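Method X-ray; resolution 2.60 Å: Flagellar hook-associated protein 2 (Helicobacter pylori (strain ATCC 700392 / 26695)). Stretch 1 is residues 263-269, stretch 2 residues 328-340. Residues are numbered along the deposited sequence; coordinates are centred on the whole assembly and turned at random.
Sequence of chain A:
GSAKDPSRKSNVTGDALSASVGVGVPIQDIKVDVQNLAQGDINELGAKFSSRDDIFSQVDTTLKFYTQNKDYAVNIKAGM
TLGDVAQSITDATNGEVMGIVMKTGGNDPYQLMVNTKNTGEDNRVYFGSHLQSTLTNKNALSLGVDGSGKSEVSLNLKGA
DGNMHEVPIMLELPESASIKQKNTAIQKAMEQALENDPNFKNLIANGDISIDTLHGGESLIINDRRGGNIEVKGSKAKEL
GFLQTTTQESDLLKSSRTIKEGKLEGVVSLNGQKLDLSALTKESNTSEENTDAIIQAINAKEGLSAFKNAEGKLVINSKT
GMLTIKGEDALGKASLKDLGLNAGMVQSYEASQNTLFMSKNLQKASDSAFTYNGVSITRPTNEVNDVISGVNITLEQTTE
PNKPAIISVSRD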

# COMPACT_ATOMS: atom_id res chain seq x y z
N LYS A 263 -0.90 40.99 6.43
CA LYS A 263 -2.37 41.00 6.41
C LYS A 263 -2.93 40.17 5.25
O LYS A 263 -2.73 40.50 4.07
CB LYS A 263 -2.94 42.42 6.34
CG LYS A 263 -4.40 42.53 6.85
CD LYS A 263 -4.50 42.58 8.40
CE LYS A 263 -5.83 43.20 8.89
NZ LYS A 263 -5.79 43.79 10.28
N LEU A 264 -3.61 39.08 5.62
CA LEU A 264 -4.47 38.34 4.70
C LEU A 264 -5.91 38.69 5.03
O LEU A 264 -6.24 38.94 6.18
CB LEU A 264 -4.23 36.82 4.79
CG LEU A 264 -2.76 36.34 4.78
CD1 LEU A 264 -2.72 34.83 4.86
CD2 LEU A 264 -2.00 36.85 3.54
N GLU A 265 -6.75 38.67 4.01
CA GLU A 265 -8.11 39.22 4.07
C GLU A 265 -9.13 38.30 3.41
O GLU A 265 -8.79 37.55 2.49
CB GLU A 265 -8.16 40.59 3.38
N GLY A 266 -10.38 38.39 3.85
CA GLY A 266 -11.46 37.60 3.29
C GLY A 266 -11.89 36.43 4.18
O GLY A 266 -11.31 36.18 5.24
N VAL A 267 -12.93 35.75 3.73
CA VAL A 267 -13.54 34.64 4.42
C VAL A 267 -13.48 33.43 3.52
O VAL A 267 -13.81 33.52 2.34
CB VAL A 267 -15.01 34.92 4.75
CG1 VAL A 267 -15.68 33.66 5.31
CG2 VAL A 267 -15.13 36.08 5.74
N VAL A 268 -13.05 32.31 4.10
CA VAL A 268 -12.89 31.06 3.38
C VAL A 268 -13.59 29.97 4.17
O VAL A 268 -13.87 30.15 5.36
CB VAL A 268 -11.40 30.71 3.19
CG1 VAL A 268 -10.71 31.77 2.29
CG2 VAL A 268 -10.69 30.58 4.54
N SER A 269 -13.90 28.85 3.50
CA SER A 269 -14.63 27.74 4.12
C SER A 269 -13.87 26.45 3.98
O SER A 269 -13.31 26.19 2.94
CB SER A 269 -16.00 27.53 3.45
OG SER A 269 -16.03 26.31 2.69
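Stretch 2, residues 328-340: EDALGKASLKDLG

Stretch 2 begins as loop at Glu328, turns helical from Ala330, and runs antiparallel to stretch 1: Val268 CA lies 5.0 Å from Glu328 CA, Gly266 CA only 4.1 Å from Gly332 CA, and Leu264 at the early end meets Asp338 and Leu339 at the late end. Stretch 1 is largely extended, becoming strand at Val268.

Two directed hydrogen bonds fix the register. Glu328 N donates to Val267 O (2.6 Å, 161° at the hydrogen), and Val267 N donates to Asp329 OD2 (3.1 Å, 171°). Asp329 occupies the N-cap position with chi1 p (50°); its CA-to-CB bond points sideways, but the carboxylate end comes nearer. Asp329 OD2 also accepts from Gly332 N at 3.1 Å (148°), so one oxygen both caps the helix and holds stretch 1.

The close glycine pair has a steric basis. An ideal CB on Gly332 would lie 2.1 Å from Val267 O; one on Gly266 would lie 2.3 Å from Gly332 N, and the Gly266 phi/psi of 104/176 independently calls for glycine.

Farther along, the CA-to-CB bond of Ser335 points toward stretch 1 with chi1 m (-70°), which places OG 2.8 Å from Glu265 O and 2.9 Å from Leu331 O. Its single proton can serve either acceptor, and the geometry does not choose. The Glu265 side chain is unmodelled beyond CB, so its contact is judged from the backbone.

Two apolar contacts accompany these polar ones. The CA-to-CB bond of Leu264 (m, t) points toward stretch 2, and CD1 comes to 3.8 Å from CD2 of Leu339, also m, t. The CA-to-CB bond of Val268 points away, yet chi1 m leaves CG1 3.9 Å from Leu336 CD2. At the start of stretch 2, Glu328 (m, m) folds its side chain so that OE1 approaches Ser269 CB at 3.2 Å.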

# COMPACT_ATOMS: atom_id res chain seq x y z
N GLU A 328 -15.38 32.53 0.55
CA GLU A 328 -16.73 33.04 0.80
C GLU A 328 -17.01 34.48 0.28
O GLU A 328 -18.10 35.01 0.46
CB GLU A 328 -17.03 32.90 2.29
CG GLU A 328 -17.14 31.43 2.78
CD GLU A 328 -18.29 30.64 2.08
OE1 GLU A 328 -18.20 29.39 2.02
OE2 GLU A 328 -19.27 31.29 1.60
N ASP A 329 -16.03 35.10 -0.38
CA ASP A 329 -16.18 36.43 -0.95
C ASP A 329 -14.96 36.77 -1.75
O ASP A 329 -13.88 36.29 -1.46
CB ASP A 329 -16.39 37.51 0.12
CG ASP A 329 -15.36 37.46 1.25
OD1 ASP A 329 -15.52 38.26 2.21
OD2 ASP A 329 -14.40 36.65 1.19
N ALA A 330 -15.10 37.67 -2.71
CA ALA A 330 -14.03 37.84 -3.68
C ALA A 330 -12.66 37.77 -2.99
O ALA A 330 -11.78 36.99 -3.40
CB ALA A 330 -14.19 39.14 -4.42
N LEU A 331 -12.47 38.53 -1.93
CA LEU A 331 -11.16 38.57 -1.31
C LEU A 331 -10.71 37.18 -0.87
O LEU A 331 -9.56 36.80 -1.12
CB LEU A 331 -11.15 39.55 -0.14
CG LEU A 331 -11.27 41.01 -0.56
CD1 LEU A 331 -11.90 41.87 0.54
CD2 LEU A 331 -9.90 41.56 -0.99
N GLY A 332 -11.61 36.42 -0.22
CA GLY A 332 -11.36 35.01 0.12
C GLY A 332 -11.02 34.15 -1.08
O GLY A 332 -10.05 33.42 -1.08
N LYS A 333 -11.80 34.24 -2.14
CA LYS A 333 -11.48 33.56 -3.39
C LYS A 333 -10.04 33.81 -3.86
O LYS A 333 -9.36 32.89 -4.33
CB LYS A 333 -12.51 33.91 -4.47
CG LYS A 333 -13.87 33.28 -4.17
CD LYS A 333 -14.91 33.54 -5.24
CE LYS A 333 -16.01 32.45 -5.26
NZ LYS A 333 -15.66 31.32 -6.20
N ALA A 334 -9.56 35.05 -3.67
CA ALA A 334 -8.23 35.48 -4.12
C ALA A 334 -7.14 35.20 -3.07
O ALA A 334 -5.95 35.29 -3.38
CB ALA A 334 -8.24 36.96 -4.49
N SER A 335 -7.54 34.85 -1.86
CA SER A 335 -6.60 34.61 -0.76
C SER A 335 -6.20 33.15 -0.51
O SER A 335 -5.20 32.87 0.19
CB SER A 335 -7.17 35.20 0.52
OG SER A 335 -7.15 36.61 0.40
N LEU A 336 -6.97 32.23 -1.07
CA LEU A 336 -6.64 30.83 -0.97
C LEU A 336 -5.23 30.52 -1.46
O LEU A 336 -4.57 29.66 -0.89
CB LEU A 336 -7.61 29.99 -1.77
CG LEU A 336 -8.98 29.83 -1.15
CD1 LEU A 336 -9.96 29.18 -2.19
CD2 LEU A 336 -8.84 29.03 0.17
N LYS A 337 -4.75 31.21 -2.49
CA LYS A 337 -3.39 30.94 -2.98
C LYS A 337 -2.32 31.38 -1.96
O LYS A 337 -1.26 30.77 -1.87
CB LYS A 337 -3.13 31.60 -4.31
CG LYS A 337 -3.05 33.07 -4.28
CD LYS A 337 -2.54 33.57 -5.59
CE LYS A 337 -2.36 35.05 -5.55
NZ LYS A 337 -3.67 35.62 -5.32
N ASP A 338 -2.63 32.41 -1.18
CA ASP A 338 -1.75 32.87 -0.12
C ASP A 338 -1.72 31.90 1.07
O ASP A 338 -0.80 31.95 1.89
CB ASP A 338 -2.14 34.27 0.33
CG ASP A 338 -1.83 35.34 -0.74
OD1 ASP A 338 -0.82 35.22 -1.49
OD2 ASP A 338 -2.59 36.33 -0.82
N LEU A 339 -2.71 31.00 1.16
CA LEU A 339 -2.63 29.94 2.14
C LEU A 339 -2.13 28.68 1.46
O LEU A 339 -2.17 27.59 2.06
CB LEU A 339 -3.98 29.68 2.80
CG LEU A 339 -4.70 30.85 3.48
CD1 LEU A 339 -6.14 30.43 3.84
CD2 LEU A 339 -3.99 31.29 4.71
N GLY A 340 -1.64 28.82 0.24
CA GLY A 340 -1.16 27.67 -0.53
C GLY A 340 -2.24 26.63 -0.76
O GLY A 340 -1.96 25.45 -0.83